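Local coordinates for cytoplasmic export protein 1 (Saccharomyces cerevisiae, PDB 3VWA) that takes part in nuclear tRNA export, probably collecting tRNA from export receptors at the nuclear pore and passing aminoacylated tRNA to the translation machinery, at residues F11-E16 / G31-D36; L38-F43 / F85-R90. One frame throughout, in Å; residues are numbered along the deposited sequence.

Contact 1. Residues F11-E16 / G31-D36; sequences FPYTIE and GTRKAD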
ATOM      1  N   PHE A  11      32.208   8.509 -10.635  1.00 41.30           N
ATOM      2  CA  PHE A  11      31.599   7.670  -9.603  1.00 44.14           C
ATOM      3  C   PHE A  11      30.290   7.009 -10.092  1.00 43.53           C
ATOM      4  O   PHE A  11      29.391   7.664 -10.575  1.00 43.33           O
ATOM      5  CB  PHE A  11      31.390   8.460  -8.305  1.00 39.69           C
ATOM      6  CG  PHE A  11      31.068   7.597  -7.078  1.00 42.25           C
ATOM      7  CD1 PHE A  11      29.935   7.857  -6.303  1.00 41.73           C
ATOM      8  CD2 PHE A  11      31.922   6.561  -6.665  1.00 44.24           C
ATOM      9  CE1 PHE A  11      29.648   7.102  -5.171  1.00 40.17           C
ATOM     10  CE2 PHE A  11      31.639   5.789  -5.535  1.00 41.76           C
ATOM     11  CZ  PHE A  11      30.486   6.065  -4.794  1.00 40.63           C
ATOM     12  N   PRO A  12      30.188   5.689  -9.955  1.00 42.82           N
ATOM     13  CA  PRO A  12      29.018   4.956 -10.489  1.00 40.45           C
ATOM     14  C   PRO A  12      27.649   5.232  -9.787  1.00 42.33           C
ATOM     15  O   PRO A  12      26.637   4.702 -10.220  1.00 41.47           O
ATOM     16  CB  PRO A  12      29.407   3.482 -10.316  1.00 40.92           C
ATOM     17  CG  PRO A  12      30.837   3.456  -9.882  1.00 39.69           C
ATOM     18  CD  PRO A  12      31.188   4.813  -9.332  1.00 40.54           C
ATOM     19  N   TYR A  13      27.611   6.054  -8.742  1.00 34.61           N
ATOM     20  CA  TYR A  13      26.381   6.226  -8.001  1.00 36.45           C
ATOM     21  C   TYR A  13      26.159   7.684  -7.722  1.00 39.44           C
ATOM     22  O   TYR A  13      27.125   8.463  -7.626  1.00 47.11           O
ATOM     23  CB  TYR A  13      26.449   5.431  -6.689  1.00 35.06           C
ATOM     24  CG  TYR A  13      26.845   3.968  -6.914  1.00 35.81           C
ATOM     25  CD1 TYR A  13      25.900   3.012  -7.232  1.00 36.42           C
ATOM     26  CD2 TYR A  13      28.173   3.560  -6.828  1.00 35.70           C
ATOM     27  CE1 TYR A  13      26.263   1.679  -7.445  1.00 37.60           C
ATOM     28  CE2 TYR A  13      28.542   2.247  -7.027  1.00 35.18           C
ATOM     29  CZ  TYR A  13      27.594   1.308  -7.346  1.00 35.51           C
ATOM     30  OH  TYR A  13      27.959  -0.003  -7.553  1.00 33.87           O
ATOM     31  N   THR A  14      24.906   8.084  -7.626  1.00 36.42           N
ATOM     32  CA  THR A  14      24.651   9.413  -7.080  1.00 42.41           C
ATOM     33  C   THR A  14      24.318   9.262  -5.597  1.00 38.00           C
ATOM     34  O   THR A  14      23.774   8.247  -5.188  1.00 36.51           O
ATOM     35  CB  THR A  14      23.484  10.091  -7.785  1.00 43.63           C
ATOM     36  OG1 THR A  14      22.325   9.283  -7.590  1.00 53.49           O
ATOM     37  CG2 THR A  14      23.774  10.233  -9.289  1.00 47.24           C
ATOM     38  N   ILE A  15      24.623  10.261  -4.800  1.00 35.94           N
ATOM     39  CA  ILE A  15      24.410  10.165  -3.366  1.00 37.03           C
ATOM     40  C   ILE A  15      23.623  11.367  -2.940  1.00 38.56           C
ATOM     41  O   ILE A  15      23.953  12.526  -3.285  1.00 31.88           O
ATOM     42  CB  ILE A  15      25.742  10.141  -2.572  1.00 37.63           C
ATOM     43  CG1 ILE A  15      26.641   9.007  -3.047  1.00 36.85           C
ATOM     44  CG2 ILE A  15      25.509  10.034  -1.055  1.00 31.11           C
ATOM     45  CD1 ILE A  15      28.083   9.192  -2.600  1.00 39.74           C
ATOM     46  N   GLU A  16      22.577  11.117  -2.173  1.00 38.04           N
ATOM     47  CA  GLU A  16      21.825  12.249  -1.652  1.00 44.81           C
ATOM     48  C   GLU A  16      22.651  12.998  -0.620  1.00 43.30           C
ATOM     49  O   GLU A  16      23.615  12.454  -0.051  1.00 37.67           O
ATOM     50  CB  GLU A  16      20.486  11.812  -1.097  1.00 55.55           C
ATOM     51  CG  GLU A  16      19.459  11.507  -2.174  1.00 57.14           C
ATOM     52  CD  GLU A  16      18.076  11.814  -1.672  1.00 61.81           C
ATOM     53  OE1 GLU A  16      17.531  10.948  -0.949  1.00 58.98           O
ATOM     54  OE2 GLU A  16      17.572  12.929  -1.965  1.00 60.20           O
ATOM     55  N   GLY A  31      20.956   6.516  -2.278  1.00 40.15           N
ATOM     56  CA  GLY A  31      21.557   6.828  -3.528  1.00 39.07           C
ATOM     57  C   GLY A  31      20.847   6.064  -4.617  1.00 45.53           C
ATOM     58  O   GLY A  31      19.860   5.351  -4.353  1.00 45.67           O
ATOM     59  N   THR A  32      21.361   6.202  -5.840  1.00 39.89           N
ATOM     60  CA  THR A  32      20.831   5.498  -6.983  1.00 44.71           C
ATOM     61  C   THR A  32      22.057   5.162  -7.808  1.00 43.00           C
ATOM     62  O   THR A  32      23.013   5.958  -7.868  1.00 44.43           O
ATOM     63  CB  THR A  32      19.882   6.367  -7.863  1.00 47.35           C
ATOM     64  OG1 THR A  32      20.651   7.035  -8.863  1.00 54.55           O
ATOM     65  CG2 THR A  32      19.091   7.425  -7.073  1.00 41.75           C
ATOM     66  N   ARG A  33      22.037   3.984  -8.408  1.00 37.59           N
ATOM     67  CA  ARG A  33      23.067   3.547  -9.344  1.00 40.22           C
ATOM     68  C   ARG A  33      22.823   4.296 -10.659  1.00 41.88           C
ATOM     69  O   ARG A  33      21.683   4.315 -11.172  1.00 41.00           O
ATOM     70  CB  ARG A  33      23.004   2.024  -9.545  1.00 36.23           C
ATOM     71  CG  ARG A  33      24.234   1.442 -10.245  1.00 33.91           C
ATOM     72  CD  ARG A  33      23.890   0.150 -10.970  1.00 36.61           C
ATOM     73  NE  ARG A  33      24.316  -1.060 -10.296  1.00 40.23           N
ATOM     74  CZ  ARG A  33      23.652  -2.225 -10.300  1.00 34.61           C
ATOM     75  NH1 ARG A  33      24.160  -3.260  -9.666  1.00 37.23           N
ATOM     76  NH2 ARG A  33      22.491  -2.358 -10.898  1.00 31.70           N
ATOM     77  N   LYS A  34      23.862   4.959 -11.179  1.00 40.80           N
ATOM     78  CA  LYS A  34      23.670   5.896 -12.317  1.00 44.27           C
ATOM     79  C   LYS A  34      23.194   5.272 -13.620  1.00 41.04           C
ATOM     80  O   LYS A  34      22.117   5.617 -14.122  1.00 44.43           O
ATOM     81  CB  LYS A  34      24.892   6.792 -12.545  1.00 41.54           C
ATOM     82  CG  LYS A  34      24.684   8.139 -11.894  1.00 42.60           C
ATOM     83  CD  LYS A  34      25.713   9.161 -12.361  1.00 46.33           C
ATOM     84  CE  LYS A  34      27.105   8.708 -11.967  1.00 47.30           C
ATOM     85  NZ  LYS A  34      27.898   9.838 -11.400  1.00 50.83           N
ATOM     86  N   ALA A  35      23.971   4.316 -14.119  1.00 42.07           N
ATOM     87  CA  ALA A  35      23.709   3.670 -15.406  1.00 45.48           C
ATOM     88  C   ALA A  35      22.297   3.111 -15.419  1.00 50.42           C
ATOM     89  O   ALA A  35      21.524   3.351 -16.334  1.00 54.05           O
ATOM     90  CB  ALA A  35      24.730   2.571 -15.624  1.00 46.56           C
ATOM     91  N   ASP A  36      21.970   2.462 -14.308  1.00 58.46           N
ATOM     92  CA  ASP A  36      20.713   1.775 -14.008  1.00 56.47           C
ATOM     93  C   ASP A  36      19.514   2.580 -13.477  1.00 56.59           C
ATOM     94  O   ASP A  36      18.363   2.197 -13.662  1.00 54.38           O
ATOM     95  CB  ASP A  36      21.048   0.776 -12.892  1.00 55.04           C
ATOM     96  CG  ASP A  36      20.463  -0.562 -13.151  1.00 55.91           C
ATOM     97  OD1 ASP A  36      20.714  -1.490 -12.381  1.00 51.95           O
ATOM     98  OD2 ASP A  36      19.754  -0.672 -14.163  1.00 60.95           O
TER
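T14 and T32 form the hydrogen-bonded pair where strand 13-15 runs antiparallel to strand 31-33. T14 N donates to T32 O at 2.9 Å, arriving nearly along the C=O axis, while the return bond from T32 N to T14 O stretches to 3.2 Å with its donor lifted above the carbonyl plane. On the face carrying both threonines, T14 OG1 and T32 OG1 bond to each other at 3.1 Å, each hydroxyl sitting in the crowded position between its own backbone N and carbonyl carbon. The pairing continues past the strand, where K34 N reaches P12 O at 2.9 Å in an almost straight bond (173°) in the carbonyl plane. The K34 side chain then crosses T14 obliquely, its CG pressed tightly against T14 CG2 at 3.5 Å, and bends at chi3 (-62°) and chi4 carry NZ round to a weak bond with F11 O. These two strands probably correspond to β1 and β2 of the small N-terminal lobe in a kinase-like domain, which precedes the helical HEAT-repeat part of the chain. Across the sheet from the threonines, Y13 and R33 lie side by side, ring and guanidinium planes 35° apart. It is the aliphatic R33 CG that meets Y13 CE1, at 3.5 Å; the guanidinium extends further, to a very short, in-plane salt bridge from NH2 to the anti lone pair of D36 OD1 (2.5 Å). An alanine in place of R33 would remove both groups, and would probably leave the CE1 side of Y13 less well packed and deprive D36 of this ionic partner. Further out, P12 CB covers one face of the Y13 ring near its rim, Y13 CD2 stands over a face of F11, and Y13 OH hydrogen-bonds to E75.

Contact 2. Residues L38-F43 / F85-R90; sequences LPVTVF and FIVTER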
ATOM      1  N   LEU A  38      19.072   2.022 -10.469  1.00 40.60           N
ATOM      2  CA  LEU A  38      18.774   1.119  -9.326  1.00 41.86           C
ATOM      3  C   LEU A  38      19.007   1.816  -7.960  1.00 38.95           C
ATOM      4  O   LEU A  38      20.127   2.200  -7.685  1.00 37.36           O
ATOM      5  CB  LEU A  38      19.625  -0.159  -9.364  1.00 33.28           C
ATOM      6  CG  LEU A  38      19.270  -1.106  -8.198  1.00 35.62           C
ATOM      7  CD1 LEU A  38      18.022  -1.885  -8.511  1.00 35.26           C
ATOM      8  CD2 LEU A  38      20.390  -2.101  -7.913  1.00 31.03           C
ATOM      9  N   PRO A  39      17.952   1.947  -7.106  1.00 37.52           N
ATOM     10  CA  PRO A  39      18.090   2.500  -5.746  1.00 34.04           C
ATOM     11  C   PRO A  39      19.097   1.739  -4.903  1.00 32.44           C
ATOM     12  O   PRO A  39      19.053   0.531  -4.842  1.00 30.18           O
ATOM     13  CB  PRO A  39      16.692   2.296  -5.143  1.00 33.31           C
ATOM     14  CG  PRO A  39      15.771   2.281  -6.328  1.00 35.13           C
ATOM     15  CD  PRO A  39      16.563   1.507  -7.358  1.00 36.12           C
ATOM     16  N   VAL A  40      20.013   2.452  -4.257  1.00 35.38           N
ATOM     17  CA  VAL A  40      21.047   1.798  -3.467  1.00 31.22           C
ATOM     18  C   VAL A  40      21.214   2.546  -2.167  1.00 28.07           C
ATOM     19  O   VAL A  40      20.715   3.644  -1.986  1.00 28.46           O
ATOM     20  CB  VAL A  40      22.414   1.812  -4.203  1.00 33.44           C
ATOM     21  CG1 VAL A  40      22.339   1.091  -5.557  1.00 33.12           C
ATOM     22  CG2 VAL A  40      22.904   3.258  -4.401  1.00 31.90           C
ATOM     23  N   THR A  41      21.939   1.950  -1.253  1.00 27.59           N
ATOM     24  CA  THR A  41      22.288   2.653  -0.027  1.00 27.31           C
ATOM     25  C   THR A  41      23.785   2.710   0.008  1.00 29.62           C
ATOM     26  O   THR A  41      24.449   1.709  -0.206  1.00 35.25           O
ATOM     27  CB  THR A  41      21.776   1.894   1.213  1.00 28.47           C
ATOM     28  OG1 THR A  41      20.374   2.090   1.253  1.00 30.80           O
ATOM     29  CG2 THR A  41      22.382   2.446   2.518  1.00 26.44           C
ATOM     30  N   VAL A  42      24.300   3.892   0.299  1.00 30.19           N
ATOM     31  CA  VAL A  42      25.707   4.166   0.356  1.00 28.28           C
ATOM     32  C   VAL A  42      26.126   4.415   1.822  1.00 29.01           C
ATOM     33  O   VAL A  42      25.648   5.363   2.496  1.00 30.36           O
ATOM     34  CB  VAL A  42      26.008   5.410  -0.530  1.00 31.15           C
ATOM     35  CG1 VAL A  42      27.429   5.899  -0.291  1.00 32.08           C
ATOM     36  CG2 VAL A  42      25.724   5.117  -2.022  1.00 27.45           C
ATOM     37  N   PHE A  43      26.999   3.552   2.330  1.00 28.64           N
ATOM     38  CA  PHE A  43      27.578   3.758   3.646  1.00 29.36           C
ATOM     39  C   PHE A  43      28.945   4.452   3.499  1.00 32.44           C
ATOM     40  O   PHE A  43      29.890   3.938   2.856  1.00 27.35           O
ATOM     41  CB  PHE A  43      27.748   2.438   4.394  1.00 28.87           C
ATOM     42  CG  PHE A  43      26.454   1.813   4.822  1.00 30.44           C
ATOM     43  CD1 PHE A  43      25.851   2.165   6.057  1.00 28.53           C
ATOM     44  CD2 PHE A  43      25.854   0.813   4.037  1.00 24.34           C
ATOM     45  CE1 PHE A  43      24.661   1.520   6.448  1.00 28.07           C
ATOM     46  CE2 PHE A  43      24.675   0.214   4.441  1.00 26.46           C
ATOM     47  CZ  PHE A  43      24.095   0.559   5.646  1.00 24.10           C
ATOM     48  N   PHE A  85      33.542   3.960   0.841  1.00 33.98           N
ATOM     49  CA  PHE A  85      32.146   3.538   0.757  1.00 33.96           C
ATOM     50  C   PHE A  85      31.967   2.045   0.707  1.00 31.85           C
ATOM     51  O   PHE A  85      32.822   1.303   0.213  1.00 28.38           O
ATOM     52  CB  PHE A  85      31.460   4.072  -0.485  1.00 32.58           C
ATOM     53  CG  PHE A  85      31.527   5.574  -0.661  1.00 37.01           C
ATOM     54  CD1 PHE A  85      30.966   6.437   0.297  1.00 35.57           C
ATOM     55  CD2 PHE A  85      32.082   6.139  -1.827  1.00 34.95           C
ATOM     56  CE1 PHE A  85      30.976   7.820   0.117  1.00 35.26           C
ATOM     57  CE2 PHE A  85      32.108   7.549  -2.003  1.00 37.05           C
ATOM     58  CZ  PHE A  85      31.554   8.381  -1.029  1.00 33.16           C
ATOM     59  N   ILE A  86      30.820   1.629   1.238  1.00 31.33           N
ATOM     60  CA  ILE A  86      30.226   0.332   0.959  1.00 31.04           C
ATOM     61  C   ILE A  86      28.843   0.616   0.369  1.00 30.05           C
ATOM     62  O   ILE A  86      27.948   1.251   1.007  1.00 31.25           O
ATOM     63  CB  ILE A  86      30.115  -0.542   2.228  1.00 34.10           C
ATOM     64  CG1 ILE A  86      31.492  -0.749   2.891  1.00 37.18           C
ATOM     65  CG2 ILE A  86      29.428  -1.860   1.894  1.00 33.95           C
ATOM     66  CD1 ILE A  86      31.451  -1.372   4.288  1.00 36.91           C
ATOM     67  N   VAL A  87      28.643   0.138  -0.847  1.00 28.89           N
ATOM     68  CA  VAL A  87      27.381   0.386  -1.545  1.00 30.06           C
ATOM     69  C   VAL A  87      26.563  -0.898  -1.605  1.00 33.32           C
ATOM     70  O   VAL A  87      27.058  -1.957  -2.078  1.00 30.56           O
ATOM     71  CB  VAL A  87      27.597   0.968  -2.956  1.00 30.60           C
ATOM     72  CG1 VAL A  87      26.279   1.493  -3.503  1.00 32.87           C
ATOM     73  CG2 VAL A  87      28.611   2.107  -2.931  1.00 31.55           C
ATOM     74  N   THR A  88      25.323  -0.820  -1.110  1.00 30.22           N
ATOM     75  CA  THR A  88      24.501  -2.071  -0.949  1.00 31.48           C
ATOM     76  C   THR A  88      23.196  -1.875  -1.616  1.00 28.25           C
ATOM     77  O   THR A  88      22.890  -0.750  -2.051  1.00 30.11           O
ATOM     78  CB  THR A  88      24.165  -2.379   0.538  1.00 31.15           C
ATOM     79  OG1 THR A  88      23.351  -1.324   1.074  1.00 28.35           O
ATOM     80  CG2 THR A  88      25.437  -2.538   1.348  1.00 29.41           C
ATOM     81  N   GLU A  89      22.400  -2.936  -1.690  1.00 32.00           N
ATOM     82  CA  GLU A  89      20.981  -2.757  -2.076  1.00 32.74           C
ATOM     83  C   GLU A  89      20.323  -1.707  -1.126  1.00 32.84           C
ATOM     84  O   GLU A  89      20.779  -1.448  -0.028  1.00 29.65           O
ATOM     85  CB  GLU A  89      20.174  -4.071  -2.089  1.00 36.16           C
ATOM     86  CG  GLU A  89      20.912  -5.332  -2.524  1.00 42.27           C
ATOM     87  CD  GLU A  89      20.180  -6.155  -3.610  1.00 48.69           C
ATOM     88  OE1 GLU A  89      19.446  -7.133  -3.302  1.00 47.41           O
ATOM     89  OE2 GLU A  89      20.360  -5.828  -4.804  1.00 54.01           O
ATOM     90  N   ARG A  90      19.283  -1.059  -1.597  1.00 31.24           N
ATOM     91  CA  ARG A  90      18.645  -0.075  -0.791  1.00 32.95           C
ATOM     92  C   ARG A  90      18.159  -0.769   0.480  1.00 33.74           C
ATOM     93  O   ARG A  90      17.393  -1.736   0.423  1.00 33.34           O
ATOM     94  CB  ARG A  90      17.456   0.520  -1.523  1.00 29.96           C
ATOM     95  CG  ARG A  90      16.793   1.648  -0.736  1.00 39.88           C
ATOM     96  CD  ARG A  90      17.754   2.796  -0.416  1.00 40.48           C
ATOM     97  NE  ARG A  90      17.986   3.688  -1.556  1.00 41.44           N
ATOM     98  CZ  ARG A  90      17.133   4.632  -1.956  1.00 46.94           C
ATOM     99  NH1 ARG A  90      17.428   5.382  -3.019  1.00 39.77           N
ATOM    100  NH2 ARG A  90      15.976   4.826  -1.299  1.00 43.37           N
TER
HETATM  101  O   HOH W   1      18.731  -2.192  -4.371  1.00 28.51           O
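Strands 39-43 and 85-89 pair antiparallel in the N-terminal lobe of the kinase-like domain, where they probably match β3 and β5 of protein kinases. Two hydrogen-bonded pairs, T41 with T88 and F43 with I86, set the spacing into which the side chains fit. On the face of V42 and V87 the bumps are methyl groups. V87 CG1 projects between two valines of the facing strand, touching V40 CG2 at 3.9 Å and V42 CG2 at 4.0 Å. The other branch of V42, CG1, anti to its backbone N, reaches diagonally across to F85 CD1 on the facing strand, at 3.6 Å, so each prong of this forked side chain meets a different neighbour. On the opposite face T41 and T88 lie side by side, with T88 OG1 set against T41 CB at 3.6 Å and turned to donate to E89 O. F43 crosses T88 obliquely and shows it a ring edge, CE2 near OG1, while I86 O also lies at that ring's edge; F137 and F147 pack round the same ring. The largest bump is R90. It leaves the backbone extended, then folds at chi2 (58°) and chi3 (78°), passing CD across T41 OG1, which accepts a bond from V91 N. The guanidinium then lies with one face over P39 CB, and its NE bonds to V40 O at 2.8 Å from well above the carbonyl plane. On the backbone side, away from the guanidinium, one water bridges the two strands, donating to P39 O at 2.8 Å and accepting from R90 N at 3.0 Å.

In the fold
Both contacts belong to one antiparallel sheet, joined through neighbouring strands 26-33 and 39-45. Contact 2 is the buried one, with valine branches and aromatic rings along most of its length and the polar R90 at one end. Contact 1, its centre about 9 Å away, is only partly buried, and its side-chain chemistry is more polar: paired hydroxyls, a lysine, and an ion pair formed within 31-36. Several links tie them together, among them probable bonds from R33 N to L38 O and from R90 NH1 to G31 O, and the meeting of the F11 and F85 rings. Y13 and I15 also pack against the valine face of contact 2, helping to cover that side.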